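Local coordinates for protein phosphonomutase (PDB 4MG4) that probably works as an enzyme of the phosphoenolpyruvate phosphomutase family, built as a TIM-type barrel of parallel strands ringed by helices, at residues I206-T210 with L231-V236. Coordinates in Å, arbitrary orientation, origin at the centre of the assembly. Numbering follows the deposited sequence.
Sequences IRALT and LAEYGV
One and a half turns of alpha helix, 206-210, lie beside the last turn of helix 228-234 and the loop that follows it. CA atoms come closest at Arg-207 and Tyr-234, 5.1 Å, and at Thr-210 and Gly-235, 5.8 Å. Ile-206 (chi1 m, chi2 t) aims its CB at the partner and fills the apolar side of the contact: its CG2 lies 3.6 Å from Val-236 CG2 and 3.8 Å from Tyr-234 CB, while its CD1 reaches Leu-231 CD2 at 3.8 Å. At the solvent-exposed edge of the contact, Arg-207, extended through chi2 and chi3, forms a two-pronged salt bridge with Glu-233, NH2 to OE1 at 2.8 Å and NH1 to OE2 at 3.1 Å. Tyr-234 CE1 sits over one guanidinium face, 3.5 Å from Arg-207 NH2, which in turn lies at the ring edge. Thr-210, chi1 p, donates from OG1 to Tyr-234 O at 2.7 Å, a carbonyl at the helix end; its CG2 packs 3.7 Å from Gly-235 C and 4.0 Å from Val-236 CG2. Gly-235 (phi 102°, psi 14°) ends the helix in a Schellman motif, with Gly-235 N to Ala-232 O 3.0 Å and Val-236 N to Leu-231 O 3.3 Å; a CB here would jam against the preceding carbonyl and crowd Thr-210 OG1. Such side-by-side packing joins successive outer helices of a beta/alpha barrel: Leu-231, Val-236 and Thr-210 touch strand 217-220, which runs between the two helices in sequence, and Leu-209 packs against helix 174-190.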
# COMPACT_ATOMS: atom_id res chain seq x y z
N ILE A 206 16.91 -15.98 -25.35
CA ILE A 206 15.66 -15.20 -25.53
C ILE A 206 15.35 -15.17 -27.03
O ILE A 206 14.21 -15.38 -27.42
CB ILE A 206 15.74 -13.80 -24.94
CG1 ILE A 206 15.82 -13.84 -23.41
CG2 ILE A 206 14.50 -12.98 -25.38
CD1 ILE A 206 16.29 -12.54 -22.83
N ARG A 207 16.37 -14.95 -27.88
CA ARG A 207 16.14 -14.94 -29.33
C ARG A 207 15.59 -16.26 -29.82
O ARG A 207 14.67 -16.31 -30.65
CB ARG A 207 17.44 -14.64 -30.07
CG ARG A 207 17.93 -13.21 -29.93
CD ARG A 207 19.16 -13.06 -30.83
NE ARG A 207 19.84 -11.79 -30.64
CZ ARG A 207 19.50 -10.61 -31.18
NH1 ARG A 207 18.38 -10.48 -31.87
NH2 ARG A 207 20.23 -9.56 -30.91
N ALA A 208 16.18 -17.35 -29.34
CA ALA A 208 15.72 -18.68 -29.72
C ALA A 208 14.30 -18.96 -29.29
O ALA A 208 13.50 -19.55 -30.03
CB ALA A 208 16.65 -19.76 -29.16
N LEU A 209 13.99 -18.46 -28.10
CA LEU A 209 12.64 -18.58 -27.54
C LEU A 209 11.60 -17.84 -28.36
O LEU A 209 10.56 -18.39 -28.65
CB LEU A 209 12.65 -18.05 -26.11
CG LEU A 209 11.32 -18.14 -25.38
CD1 LEU A 209 10.78 -19.55 -25.26
CD2 LEU A 209 11.47 -17.48 -24.01
N THR A 210 11.86 -16.57 -28.66
CA THR A 210 10.90 -15.80 -29.41
C THR A 210 10.75 -16.32 -30.86
O THR A 210 9.65 -16.25 -31.41
CB THR A 210 11.26 -14.30 -29.43
OG1 THR A 210 12.50 -14.11 -30.13
CG2 THR A 210 11.34 -13.66 -28.02
N LEU A 231 15.67 -6.12 -25.35
CA LEU A 231 14.58 -7.12 -25.32
C LEU A 231 13.59 -7.01 -26.51
O LEU A 231 13.23 -8.02 -27.17
CB LEU A 231 13.85 -7.03 -23.98
CG LEU A 231 14.69 -7.44 -22.79
CD1 LEU A 231 13.89 -7.21 -21.52
CD2 LEU A 231 15.15 -8.89 -22.88
N ALA A 232 13.18 -5.79 -26.84
CA ALA A 232 12.33 -5.53 -27.98
C ALA A 232 12.96 -6.05 -29.28
O ALA A 232 12.33 -6.72 -30.08
CB ALA A 232 12.02 -4.04 -28.15
N GLU A 233 14.25 -5.75 -29.48
CA GLU A 233 14.96 -6.22 -30.63
C GLU A 233 15.09 -7.75 -30.72
O GLU A 233 15.14 -8.27 -31.83
CB GLU A 233 16.34 -5.49 -30.76
CG GLU A 233 17.08 -5.77 -32.07
CD GLU A 233 18.02 -6.97 -32.09
OE1 GLU A 233 18.73 -7.24 -31.10
OE2 GLU A 233 18.01 -7.68 -33.07
N TYR A 234 15.08 -8.46 -29.58
CA TYR A 234 15.08 -9.91 -29.56
C TYR A 234 13.74 -10.49 -29.95
O TYR A 234 13.66 -11.69 -30.16
CB TYR A 234 15.43 -10.49 -28.16
CG TYR A 234 16.73 -10.02 -27.53
CD1 TYR A 234 17.78 -9.52 -28.31
CD2 TYR A 234 16.87 -10.01 -26.15
CE1 TYR A 234 18.95 -9.05 -27.70
CE2 TYR A 234 18.03 -9.55 -25.54
CZ TYR A 234 19.06 -9.07 -26.32
OH TYR A 234 20.21 -8.59 -25.66
N GLY A 235 12.71 -9.67 -29.99
CA GLY A 235 11.36 -10.11 -30.42
C GLY A 235 10.37 -10.36 -29.28
O GLY A 235 9.32 -10.93 -29.49
N VAL A 236 10.70 -9.88 -28.08
CA VAL A 236 9.81 -10.03 -26.91
C VAL A 236 8.56 -9.18 -27.11
O VAL A 236 8.64 -8.14 -27.74
CB VAL A 236 10.60 -9.62 -25.68
CG1 VAL A 236 9.81 -9.34 -24.48
CG2 VAL A 236 11.71 -10.66 -25.42